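Local coordinates for substrate-binding protein (Synechococcus sp., PDB 6WPN) that probably binds a sugar or oligosaccharide outside the cytoplasmic membrane of a marine cyanobacterium, as a substrate-binding protein for transport, at residues A[210-214]-A[424-429]; A[188-194]-A[392-397]; A[92-97]-A[384-389]; A[137-141]-A[327-331]. All coordinates share one frame; numbering follows the deposited sequence.

Interaction 1 of 4, residues A[210-214]-A[424-429]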
loop_
_atom_site.group_PDB
_atom_site.type_symbol
_atom_site.label_atom_id
_atom_site.label_comp_id
_atom_site.label_asym_id
_atom_site.label_seq_id
_atom_site.Cartn_x
_atom_site.Cartn_y
_atom_site.Cartn_z
ATOM N N ALA A 210 -17.833 -0.814 15.794
ATOM C CA ALA A 210 -18.635 -1.999 15.539
ATOM C C ALA A 210 -20.065 -1.519 15.326
ATOM O O ALA A 210 -20.640 -0.916 16.238
ATOM C CB ALA A 210 -18.537 -2.992 16.693
ATOM N N ARG A 211 -20.614 -1.782 14.129
ATOM C CA ARG A 211 -21.898 -1.328 13.577
ATOM C C ARG A 211 -21.616 -0.549 12.301
ATOM O O ARG A 211 -22.544 -0.141 11.594
ATOM C CB ARG A 211 -22.721 -0.448 14.528
ATOM C CG ARG A 211 -23.571 -1.195 15.548
ATOM C CD ARG A 211 -24.593 -0.258 16.180
ATOM N NE ARG A 211 -25.845 -0.174 15.432
ATOM C CZ ARG A 211 -26.550 0.944 15.286
ATOM N NH1 ARG A 211 -27.680 0.935 14.591
ATOM N NH2 ARG A 211 -26.117 2.078 15.823
ATOM N N GLN A 212 -20.328 -0.325 12.021
ATOM C CA GLN A 212 -19.873 0.356 10.808
ATOM C C GLN A 212 -20.329 1.812 10.764
ATOM O O GLN A 212 -20.452 2.403 9.688
ATOM C CB GLN A 212 -20.332 -0.394 9.557
ATOM C CG GLN A 212 -19.818 -1.814 9.513
ATOM C CD GLN A 212 -18.322 -1.870 9.347
ATOM O OE1 GLN A 212 -17.563 -1.807 10.315
ATOM N NE2 GLN A 212 -17.888 -1.987 8.114
ATOM N N ARG A 213 -20.561 2.407 11.927
ATOM C CA ARG A 213 -20.952 3.805 12.008
ATOM C C ARG A 213 -19.707 4.690 12.085
ATOM O O ARG A 213 -18.621 4.245 12.464
ATOM C CB ARG A 213 -21.835 4.031 13.237
ATOM C CG ARG A 213 -23.255 3.466 13.136
ATOM C CD ARG A 213 -24.030 3.969 11.927
ATOM N NE ARG A 213 -25.471 3.800 12.111
ATOM C CZ ARG A 213 -26.197 2.830 11.561
ATOM N NH1 ARG A 213 -25.621 1.929 10.777
ATOM N NH2 ARG A 213 -27.505 2.764 11.793
ATOM N N ALA A 214 -19.878 5.960 11.715
ATOM C CA ALA A 214 -18.764 6.903 11.738
ATOM C C ALA A 214 -18.250 7.087 13.161
ATOM O O ALA A 214 -19.019 7.385 14.078
ATOM C CB ALA A 214 -19.192 8.248 11.151
ATOM N N ALA A 424 -23.953 4.212 5.716
ATOM C CA ALA A 424 -23.854 3.057 6.602
ATOM C C ALA A 424 -25.211 2.594 7.118
ATOM O O ALA A 424 -25.386 1.404 7.398
ATOM C CB ALA A 424 -22.932 3.379 7.777
ATOM N N SER A 425 -26.175 3.503 7.260
ATOM C CA SER A 425 -27.502 3.075 7.683
ATOM C C SER A 425 -28.224 2.323 6.575
ATOM O O SER A 425 -29.067 1.466 6.857
ATOM C CB SER A 425 -28.334 4.276 8.138
ATOM O OG SER A 425 -27.728 4.936 9.236
ATOM N N ALA A 426 -27.895 2.606 5.317
ATOM C CA ALA A 426 -28.542 1.908 4.213
ATOM C C ALA A 426 -27.927 0.534 3.975
ATOM O O ALA A 426 -28.643 -0.422 3.653
ATOM C CB ALA A 426 -28.462 2.754 2.943
ATOM N N ARG A 427 -26.610 0.412 4.139
ATOM C CA ARG A 427 -25.930 -0.851 3.869
ATOM C C ARG A 427 -25.999 -1.793 5.071
ATOM O O ARG A 427 -26.182 -3.004 4.902
ATOM C CB ARG A 427 -24.482 -0.575 3.449
ATOM C CG ARG A 427 -23.705 -1.787 2.951
ATOM C CD ARG A 427 -22.537 -1.357 2.064
ATOM N NE ARG A 427 -21.605 -2.451 1.804
ATOM C CZ ARG A 427 -20.488 -2.336 1.089
ATOM N NH1 ARG A 427 -20.154 -1.172 0.546
ATOM N NH2 ARG A 427 -19.701 -3.390 0.912
ATOM N N TRP A 428 -25.851 -1.260 6.284
ATOM C CA TRP A 428 -25.915 -2.043 7.519
ATOM C C TRP A 428 -26.909 -1.391 8.473
ATOM O O TRP A 428 -26.517 -0.654 9.390
ATOM C CB TRP A 428 -24.536 -2.177 8.167
ATOM C CG TRP A 428 -23.477 -2.693 7.241
ATOM C CD1 TRP A 428 -23.244 -3.996 6.913
ATOM C CD2 TRP A 428 -22.506 -1.918 6.526
ATOM N NE1 TRP A 428 -22.188 -4.082 6.038
ATOM C CE2 TRP A 428 -21.717 -2.821 5.784
ATOM C CE3 TRP A 428 -22.226 -0.551 6.443
ATOM C CZ2 TRP A 428 -20.666 -2.401 4.970
ATOM C CZ3 TRP A 428 -21.185 -0.135 5.632
ATOM C CH2 TRP A 428 -20.417 -1.057 4.906
ATOM N N PRO A 429 -28.215 -1.637 8.286
ATOM C CA PRO A 429 -29.266 -1.055 9.129
ATOM C C PRO A 429 -29.095 -1.377 10.614
ATOM O O PRO A 429 -28.789 -2.511 10.987
ATOM C CB PRO A 429 -30.546 -1.695 8.583
ATOM C CG PRO A 429 -30.217 -2.050 7.176
ATOM C CD PRO A 429 -28.776 -2.460 7.200
ATOM O OXT PRO A 429 -29.257 -0.512 11.475
#

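Interaction 2 of 4, residues A[188-194]-A[392-397]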
loop_
_atom_site.group_PDB
_atom_site.type_symbol
_atom_site.label_atom_id
_atom_site.label_comp_id
_atom_site.label_asym_id
_atom_site.label_seq_id
_atom_site.Cartn_x
_atom_site.Cartn_y
_atom_site.Cartn_z
ATOM N N VAL A 188 -4.959 13.939 -1.768
ATOM C CA VAL A 188 -6.311 13.893 -1.232
ATOM C C VAL A 188 -7.326 13.640 -2.353
ATOM O O VAL A 188 -8.511 13.930 -2.217
ATOM C CB VAL A 188 -6.614 15.169 -0.413
ATOM C CG1 VAL A 188 -6.688 16.390 -1.297
ATOM C CG2 VAL A 188 -7.868 15.027 0.445
ATOM N N VAL A 189 -6.855 13.087 -3.469
ATOM C CA VAL A 189 -7.715 12.638 -4.561
ATOM C C VAL A 189 -8.448 11.405 -4.047
ATOM O O VAL A 189 -7.796 10.416 -3.678
ATOM C CB VAL A 189 -6.909 12.356 -5.838
ATOM C CG1 VAL A 189 -7.771 11.651 -6.876
ATOM C CG2 VAL A 189 -6.358 13.656 -6.400
ATOM N N PRO A 190 -9.787 11.420 -4.011
ATOM C CA PRO A 190 -10.531 10.411 -3.227
ATOM C C PRO A 190 -10.094 8.963 -3.388
ATOM O O PRO A 190 -9.809 8.300 -2.383
ATOM C CB PRO A 190 -11.970 10.616 -3.712
ATOM C CG PRO A 190 -12.038 12.065 -4.044
ATOM C CD PRO A 190 -10.682 12.430 -4.602
ATOM N N ASP A 191 -10.025 8.447 -4.611
ATOM C CA ASP A 191 -9.685 7.039 -4.776
ATOM C C ASP A 191 -8.293 6.847 -5.359
ATOM O O ASP A 191 -8.104 6.075 -6.305
ATOM C CB ASP A 191 -10.747 6.312 -5.597
ATOM C CG ASP A 191 -11.922 5.861 -4.737
ATOM O OD1 ASP A 191 -11.748 5.782 -3.498
ATOM O OD2 ASP A 191 -13.005 5.574 -5.289
ATOM N N ASP A 192 -7.316 7.551 -4.795
ATOM C CA ASP A 192 -5.920 7.360 -5.156
ATOM C C ASP A 192 -5.239 6.719 -3.955
ATOM O O ASP A 192 -5.806 5.810 -3.341
ATOM C CB ASP A 192 -5.262 8.688 -5.545
ATOM C CG ASP A 192 -4.075 8.507 -6.483
ATOM O OD1 ASP A 192 -2.989 8.086 -6.019
ATOM O OD2 ASP A 192 -4.235 8.780 -7.695
ATOM N N SER A 193 -4.039 7.168 -3.611
ATOM C CA SER A 193 -3.326 6.567 -2.492
ATOM C C SER A 193 -4.124 6.706 -1.202
ATOM O O SER A 193 -4.879 7.663 -1.007
ATOM C CB SER A 193 -1.958 7.221 -2.320
ATOM O OG SER A 193 -1.361 6.828 -1.096
ATOM N N ALA A 194 -3.963 5.725 -0.319
ATOM C CA ALA A 194 -4.610 5.732 0.984
ATOM C C ALA A 194 -3.699 6.284 2.071
ATOM O O ALA A 194 -4.023 6.164 3.257
ATOM C CB ALA A 194 -5.077 4.322 1.353
ATOM N N GLN A 392 -13.146 6.434 2.478
ATOM C CA GLN A 392 -12.013 7.246 2.047
ATOM C C GLN A 392 -12.459 8.370 1.123
ATOM O O GLN A 392 -12.009 9.514 1.260
ATOM C CB GLN A 392 -10.977 6.374 1.343
ATOM C CG GLN A 392 -9.872 7.175 0.675
ATOM C CD GLN A 392 -8.881 6.296 -0.061
ATOM O OE1 GLN A 392 -8.331 5.354 0.504
ATOM N NE2 GLN A 392 -8.654 6.598 -1.331
ATOM N N SER A 393 -13.339 8.060 0.171
ATOM C CA SER A 393 -13.787 9.070 -0.780
ATOM C C SER A 393 -14.533 10.198 -0.078
ATOM O O SER A 393 -14.334 11.375 -0.397
ATOM C CB SER A 393 -14.660 8.424 -1.853
ATOM O OG SER A 393 -15.070 9.388 -2.805
ATOM N N ILE A 394 -15.408 9.858 0.871
ATOM C CA ILE A 394 -16.163 10.881 1.590
ATOM C C ILE A 394 -15.223 11.773 2.392
ATOM O O ILE A 394 -15.368 13.000 2.409
ATOM C CB ILE A 394 -17.238 10.229 2.481
ATOM C CG1 ILE A 394 -18.318 9.566 1.619
ATOM C CG2 ILE A 394 -17.855 11.250 3.422
ATOM C CD1 ILE A 394 -19.428 8.953 2.416
ATOM N N ILE A 395 -14.252 11.171 3.076
ATOM C CA ILE A 395 -13.336 11.955 3.894
ATOM C C ILE A 395 -12.458 12.840 3.014
ATOM O O ILE A 395 -12.318 14.042 3.263
ATOM C CB ILE A 395 -12.494 11.031 4.792
ATOM C CG1 ILE A 395 -13.394 10.322 5.808
ATOM C CG2 ILE A 395 -11.394 11.822 5.489
ATOM C CD1 ILE A 395 -12.658 9.344 6.697
ATOM N N TYR A 396 -11.885 12.267 1.951
ATOM C CA TYR A 396 -11.025 13.053 1.069
ATOM C C TYR A 396 -11.786 14.215 0.434
ATOM O O TYR A 396 -11.239 15.315 0.284
ATOM C CB TYR A 396 -10.415 12.170 -0.023
ATOM C CG TYR A 396 -9.292 11.256 0.428
ATOM C CD1 TYR A 396 -9.130 10.916 1.765
ATOM C CD2 TYR A 396 -8.372 10.762 -0.488
ATOM C CE1 TYR A 396 -8.108 10.082 2.170
ATOM C CE2 TYR A 396 -7.340 9.934 -0.097
ATOM C CZ TYR A 396 -7.209 9.597 1.234
ATOM O OH TYR A 396 -6.180 8.770 1.630
ATOM N N THR A 397 -13.046 13.988 0.047
ATOM C CA THR A 397 -13.841 15.044 -0.578
ATOM C C THR A 397 -14.106 16.187 0.390
ATOM O O THR A 397 -13.966 17.362 0.028
ATOM C CB THR A 397 -15.161 14.480 -1.103
ATOM O OG1 THR A 397 -14.899 13.536 -2.150
ATOM C CG2 THR A 397 -16.047 15.602 -1.633
#

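Interaction 3 of 4, residues A[92-97]-A[384-389]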
loop_
_atom_site.group_PDB
_atom_site.type_symbol
_atom_site.label_atom_id
_atom_site.label_comp_id
_atom_site.label_asym_id
_atom_site.label_seq_id
_atom_site.Cartn_x
_atom_site.Cartn_y
_atom_site.Cartn_z
ATOM N N PRO A 92 -6.230 -6.345 1.522
ATOM C CA PRO A 92 -7.180 -6.554 2.632
ATOM C C PRO A 92 -8.459 -5.739 2.487
ATOM O O PRO A 92 -9.548 -6.286 2.721
ATOM C CB PRO A 92 -6.375 -6.144 3.882
ATOM C CG PRO A 92 -5.029 -5.658 3.380
ATOM C CD PRO A 92 -4.848 -6.240 2.016
ATOM N N PRO A 93 -8.400 -4.442 2.134
ATOM C CA PRO A 93 -9.672 -3.701 1.996
ATOM C C PRO A 93 -10.611 -4.279 0.950
ATOM O O PRO A 93 -11.779 -4.554 1.255
ATOM C CB PRO A 93 -9.210 -2.287 1.620
ATOM C CG PRO A 93 -7.854 -2.182 2.166
ATOM C CD PRO A 93 -7.254 -3.531 1.949
ATOM N N PHE A 94 -10.133 -4.473 -0.281
ATOM C CA PHE A 94 -11.008 -4.989 -1.330
ATOM C C PHE A 94 -11.432 -6.426 -1.061
ATOM O O PHE A 94 -12.545 -6.820 -1.426
ATOM C CB PHE A 94 -10.336 -4.870 -2.695
ATOM C CG PHE A 94 -11.246 -5.202 -3.839
ATOM C CD1 PHE A 94 -10.855 -6.097 -4.816
ATOM C CD2 PHE A 94 -12.501 -4.621 -3.932
ATOM C CE1 PHE A 94 -11.694 -6.407 -5.871
ATOM C CE2 PHE A 94 -13.348 -4.931 -4.980
ATOM C CZ PHE A 94 -12.942 -5.824 -5.952
ATOM N N ALA A 95 -10.568 -7.221 -0.427
ATOM C CA ALA A 95 -10.927 -8.602 -0.120
ATOM C C ALA A 95 -12.094 -8.666 0.857
ATOM O O ALA A 95 -12.909 -9.592 0.788
ATOM C CB ALA A 95 -9.718 -9.349 0.440
ATOM N N ALA A 96 -12.184 -7.702 1.776
ATOM C CA ALA A 96 -13.284 -7.686 2.734
ATOM C C ALA A 96 -14.608 -7.346 2.059
ATOM O O ALA A 96 -15.644 -7.937 2.386
ATOM C CB ALA A 96 -12.987 -6.696 3.860
ATOM N N ASN A 97 -14.599 -6.390 1.122
ATOM C CA ASN A 97 -15.812 -6.085 0.369
ATOM C C ASN A 97 -16.329 -7.313 -0.373
ATOM O O ASN A 97 -17.538 -7.574 -0.388
ATOM C CB ASN A 97 -15.549 -4.936 -0.614
ATOM C CG ASN A 97 -16.276 -3.649 -0.233
ATOM O OD1 ASN A 97 -16.967 -3.584 0.783
ATOM N ND2 ASN A 97 -16.120 -2.619 -1.057
ATOM N N ALA A 384 -9.295 -3.855 7.466
ATOM C CA ALA A 384 -9.833 -4.689 6.398
ATOM C C ALA A 384 -11.330 -4.889 6.581
ATOM O O ALA A 384 -11.775 -5.971 6.976
ATOM C CB ALA A 384 -9.116 -6.039 6.362
ATOM N N THR A 385 -12.107 -3.843 6.321
ATOM C CA THR A 385 -13.548 -3.855 6.495
ATOM C C THR A 385 -14.255 -3.522 5.183
ATOM O O THR A 385 -13.642 -2.982 4.256
ATOM C CB THR A 385 -13.950 -2.844 7.578
ATOM O OG1 THR A 385 -13.695 -1.523 7.091
ATOM C CG2 THR A 385 -13.137 -3.072 8.845
ATOM N N PRO A 386 -15.538 -3.868 5.056
ATOM C CA PRO A 386 -16.279 -3.530 3.832
ATOM C C PRO A 386 -16.561 -2.038 3.708
ATOM O O PRO A 386 -16.871 -1.360 4.690
ATOM C CB PRO A 386 -17.577 -4.338 3.969
ATOM C CG PRO A 386 -17.218 -5.464 4.862
ATOM C CD PRO A 386 -16.247 -4.888 5.848
ATOM N N GLY A 387 -16.458 -1.527 2.485
ATOM C CA GLY A 387 -16.802 -0.140 2.234
ATOM C C GLY A 387 -15.811 0.906 2.696
ATOM O O GLY A 387 -16.209 2.054 2.926
ATOM N N VAL A 388 -14.531 0.551 2.849
ATOM C CA VAL A 388 -13.549 1.518 3.332
ATOM C C VAL A 388 -13.185 2.522 2.245
ATOM O O VAL A 388 -12.775 3.650 2.546
ATOM C CB VAL A 388 -12.297 0.795 3.866
ATOM C CG1 VAL A 388 -11.454 0.268 2.723
ATOM C CG2 VAL A 388 -11.479 1.725 4.751
ATOM N N LYS A 389 -13.326 2.145 0.974
ATOM C CA LYS A 389 -13.054 3.093 -0.099
ATOM C C LYS A 389 -14.175 4.111 -0.256
ATOM O O LYS A 389 -13.913 5.255 -0.644
ATOM C CB LYS A 389 -12.801 2.348 -1.409
ATOM C CG LYS A 389 -11.416 1.704 -1.470
ATOM C CD LYS A 389 -10.316 2.764 -1.414
ATOM C CE LYS A 389 -8.926 2.149 -1.336
ATOM N NZ LYS A 389 -8.698 1.435 -0.047
#

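Interaction 4 of 4, residues A[137-141]-A[327-331]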
loop_
_atom_site.group_PDB
_atom_site.type_symbol
_atom_site.label_atom_id
_atom_site.label_comp_id
_atom_site.label_asym_id
_atom_site.label_seq_id
_atom_site.Cartn_x
_atom_site.Cartn_y
_atom_site.Cartn_z
ATOM N N ILE A 137 -4.668 -16.198 0.336
ATOM C CA ILE A 137 -3.314 -16.624 0.667
ATOM C C ILE A 137 -2.406 -15.405 0.564
ATOM O O ILE A 137 -2.463 -14.693 -0.450
ATOM C CB ILE A 137 -2.834 -17.747 -0.271
ATOM C CG1 ILE A 137 -3.642 -19.021 -0.026
ATOM C CG2 ILE A 137 -1.342 -18.011 -0.088
ATOM C CD1 ILE A 137 -3.456 -20.070 -1.098
ATOM N N PRO A 138 -1.583 -15.120 1.569
ATOM C CA PRO A 138 -0.696 -13.956 1.476
ATOM C C PRO A 138 0.342 -14.150 0.386
ATOM O O PRO A 138 0.880 -15.242 0.200
ATOM C CB PRO A 138 -0.042 -13.886 2.864
ATOM C CG PRO A 138 -0.892 -14.732 3.740
ATOM C CD PRO A 138 -1.476 -15.795 2.868
ATOM N N TRP A 139 0.613 -13.071 -0.342
ATOM C CA TRP A 139 1.634 -13.093 -1.377
ATOM C C TRP A 139 2.821 -12.260 -0.910
ATOM O O TRP A 139 3.568 -12.687 -0.028
ATOM C CB TRP A 139 1.067 -12.583 -2.703
ATOM C CG TRP A 139 1.968 -12.807 -3.874
ATOM C CD1 TRP A 139 3.189 -13.415 -3.868
ATOM C CD2 TRP A 139 1.732 -12.395 -5.223
ATOM N NE1 TRP A 139 3.726 -13.415 -5.133
ATOM C CE2 TRP A 139 2.847 -12.795 -5.984
ATOM C CE3 TRP A 139 0.680 -11.731 -5.864
ATOM C CZ2 TRP A 139 2.943 -12.552 -7.353
ATOM C CZ3 TRP A 139 0.775 -11.493 -7.228
ATOM C CH2 TRP A 139 1.899 -11.902 -7.955
ATOM N N TYR A 140 3.019 -11.086 -1.490
ATOM C CA TYR A 140 4.107 -10.209 -1.089
ATOM C C TYR A 140 3.565 -8.994 -0.343
ATOM O O TYR A 140 2.355 -8.780 -0.233
ATOM C CB TYR A 140 4.925 -9.759 -2.300
ATOM C CG TYR A 140 4.184 -8.844 -3.245
ATOM C CD1 TYR A 140 3.358 -9.356 -4.232
ATOM C CD2 TYR A 140 4.329 -7.465 -3.160
ATOM C CE1 TYR A 140 2.690 -8.521 -5.105
ATOM C CE2 TYR A 140 3.659 -6.621 -4.029
ATOM C CZ TYR A 140 2.847 -7.155 -4.997
ATOM O OH TYR A 140 2.187 -6.318 -5.862
ATOM N N LEU A 141 4.490 -8.196 0.181
ATOM C CA LEU A 141 4.124 -7.003 0.926
ATOM C C LEU A 141 5.224 -5.958 0.789
ATOM O O LEU A 141 6.384 -6.274 0.514
ATOM C CB LEU A 141 3.819 -7.342 2.391
ATOM C CG LEU A 141 4.962 -7.930 3.207
ATOM C CD1 LEU A 141 5.904 -6.859 3.680
ATOM C CD2 LEU A 141 4.370 -8.684 4.394
ATOM N N GLN A 327 8.646 -16.786 -4.086
ATOM C CA GLN A 327 8.558 -15.545 -3.325
ATOM C C GLN A 327 9.931 -14.920 -3.120
ATOM O O GLN A 327 10.080 -13.696 -3.203
ATOM C CB GLN A 327 7.871 -15.794 -1.982
ATOM C CG GLN A 327 6.355 -15.832 -2.076
ATOM C CD GLN A 327 5.681 -15.386 -0.798
ATOM O OE1 GLN A 327 5.829 -14.240 -0.378
ATOM N NE2 GLN A 327 4.934 -16.291 -0.168
ATOM N N ALA A 328 10.951 -15.744 -2.866
ATOM C CA ALA A 328 12.306 -15.219 -2.741
ATOM C C ALA A 328 12.752 -14.564 -4.040
ATOM O O ALA A 328 13.298 -13.455 -4.036
ATOM C CB ALA A 328 13.270 -16.335 -2.333
ATOM N N ARG A 329 12.508 -15.237 -5.167
ATOM C CA ARG A 329 12.888 -14.689 -6.463
ATOM C C ARG A 329 12.149 -13.389 -6.756
ATOM O O ARG A 329 12.736 -12.439 -7.286
ATOM C CB ARG A 329 12.619 -15.720 -7.556
ATOM C CG ARG A 329 13.031 -15.274 -8.944
ATOM C CD ARG A 329 12.869 -16.400 -9.950
ATOM N NE ARG A 329 13.061 -15.921 -11.315
ATOM C CZ ARG A 329 12.716 -16.603 -12.402
ATOM N NH1 ARG A 329 12.925 -16.082 -13.604
ATOM N NH2 ARG A 329 12.159 -17.802 -12.287
ATOM N N PHE A 330 10.857 -13.327 -6.423
ATOM C CA PHE A 330 10.120 -12.085 -6.629
ATOM C C PHE A 330 10.594 -11.000 -5.675
ATOM O O PHE A 330 10.625 -9.824 -6.049
ATOM C CB PHE A 330 8.611 -12.318 -6.484
ATOM C CG PHE A 330 7.776 -11.114 -6.845
ATOM C CD1 PHE A 330 7.526 -10.803 -8.174
ATOM C CD2 PHE A 330 7.219 -10.310 -5.859
ATOM C CE1 PHE A 330 6.759 -9.700 -8.518
ATOM C CE2 PHE A 330 6.444 -9.207 -6.195
ATOM C CZ PHE A 330 6.217 -8.900 -7.530
ATOM N N ALA A 331 10.977 -11.367 -4.450
ATOM C CA ALA A 331 11.501 -10.371 -3.519
ATOM C C ALA A 331 12.781 -9.739 -4.051
ATOM O O ALA A 331 13.003 -8.537 -3.880
ATOM C CB ALA A 331 11.747 -11.002 -2.150
#

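Interaction 1 of 4, residues A[210-214]-A[424-429]
Arg213 reaches the chain terminus at Pro429 by a folded route: CG stands beside the backbone N (chi1 -72°), and a bend at chi2 swings the guanidinium past Ala424 and Ser425. NH1 of Arg213 donates to Trp428 O at 3.1 Å, with an N-H...O angle of 156° and the oxygen at the guanidinium edge, in its plane. The terminal carboxylate takes two long salt bridges on one oxygen, from Arg213 NH2 to Pro429 OXT (3.7 Å) and from Arg211 NH1 to the same atom (3.8 Å). Arg211 CZ lies over one face of the Arg213 guanidinium and Ser425 OG over the other, both toward its rim, although the serine hydroxyl bonds to Asn421. Gln212, with CG beside the backbone N, lays that carbon over the six-membered ring of Trp428, 4.2 Å from the centroid, a CH-pi contact; a bend at chi2 sets its amide 83° to the ring. Arg427 CG covers the opposite ring face. Ala424 CB rests 3.3 Å from Gln212 O, which accepts from Trp420 NE1. Two arginines drawn to one C-terminal carboxylate would probably balance its charge and hold the end of the chain, just past helix 409-427, against the surface loop.

Interaction 2 of 4, residues A[188-194]-A[392-397]
Tyr396 of helix 388-403 turns its ring edge to the loop 188-194, with Val189 O and Ser193 O both near the ring plane. Val189 O lies 3.3 Å from Tyr396 CD2, and at the far end Tyr396 OH donates to Ser193 O at 3.1 Å, in the carbonyl plane on a lone pair. The same hydroxyl accepts from the backbone N of Leu197, in the first turn of helix 195-202, so it is gripped from two directions. One face of the ring is covered by CG of Gln392, a turn earlier in the helix. Gln392 runs toward the loop as an extended chain (chi1 171°, CG opposite the backbone N), bringing its OE1 to 3.5 Å from Ala194 CB; its NE2 approaches Pro190 O too closely for the modelled distance to be trusted. At the root of the ring, on the side away from Gln392, Val188 CG2 packs 3.9 Å from Tyr396 CB. The Pro190 ring leans on two hydroxyls of the helix, CB at 3.5 Å from Ser393 OG and CG beside Thr397 OG1. A phenylalanine in place of Tyr396 would probably leave both Ser193 O and Leu197 N without this mate. Since one hydroxyl serves a loop carbonyl and a helix-start amide together, the contact ties the beginning of helix 195-202 to the flank of helix 388-403.

Interaction 3 of 4, residues A[92-97]-A[384-389]
Asn97 extends from helix 92-99 to the turn at Pro386 and Gly387. From CB the chain leaves at an unusual chi1 of -111°, which carries Asn97 CG to 3.5 Å from Gly387 N. At the tip Asn97 OD1 does most of the work: it accepts from Gly387 N at 2.7 Å, the donor standing 45° out of the carbonyl plane and the N-H...O angle only 132°, so the bond is short but bent. Beside it the same Asn97 OD1 presses on Pro386 CA at 3.1 Å and also meets CB of that proline. A second donor, Arg427 NH2, bonds to this oxygen. The other branch, ND2, passes alongside Gly387 N and CA. The partner is a type II beta turn from Thr385 to Val388 with Pro386 and Gly387 at its corners; Gly387, whose positive phi suits a glycine, is also the N-cap residue of helix 388-403. The amide of Asn97 thus meets the chain just where that helix begins. In the two-lobed fold of solute-binding proteins, helix 92-99, which follows sheet strand 87-90, probably meets here the segment leading toward the other lobe. Earlier along helix 92-99 the contact is mostly apolar. Ala96 points at the incoming chain, its CB 3.4 Å from Ala384 O, and Pro386 CD lies beyond. Pro93 CB packs against Val388 CG1 at 3.6 Å, with Lys389 NZ coming up to the same carbon. At the start of the helix Pro92 CB touches Ala384 CB at 3.7 Å.

Interaction 4 of 4, residues A[137-141]-A[327-331]
The Tyr140 ring receives Phe330 over one face, toward the rim, where Phe330 CE2 comes 3.7 Å from Tyr140 CD1, while Trp139 CD2 sits at its edge, in plane. The two rings meet obliquely, centroids 5.0 Å apart and planes at 52°. Trp139 has Tyr140 CD1 over one face, toward the rim, and Gln327 CG at its edge, 4.4 Å from Trp139 CD1. Its six-membered ring and that of Phe330 are turned by only 30° but slid apart, with centroids separated by 5.6 Å, so they barely overlap. Tyr140 has CG between the backbone N and the carbonyl carbon (chi1 68°), which brings the ring up to Phe330. Together the three rings form an aromatic cluster joining the mixed sheet to a helix packed on it: strand 137-149, paired antiparallel with strand 295-303, and helix 324-334, whose local axes approach to 9.5 Å. Phe41 and Tyr44 extend the aromatic surroundings of Phe330, the latter edge-to-face. An alanine at Tyr140 is likely to open a gap beside Phe330 CE2 and remove one of the neighbours that fix that ring. The polar end of Gln327 is held by neighbours outside the strand: NE2 donates to Thr322 O and OE1 accepts from Ser339 N. Gln327 OE1 also lies 2.8 Å from Trp139 O, two acceptors with no bond between them; Ser339 OG donates to this carbonyl, so the backbone N and hydroxyl of one serine serve the two crowded oxygens.

Interactions 1, 2 and 3 gather round the last two helices, 388-403 and 409-427; each joins them, or the segment leading into them, to a much earlier part, and their segments alternate in sequence. Interactions 2 and 3 share helix 388-403, with centres about 15 Å apart. Interactions 1 and 3, about 14 Å apart between centres, touch directly, through Trp428 and Gln212 against Pro386. Interaction 4 lies on the mixed sheet, about 28 Å from interaction 2 between centres and across the chain's centre from it; both its segments fall between those of interaction 3. The C-terminal helices are thus bound to two loops and a helix from widely separated parts of the chain.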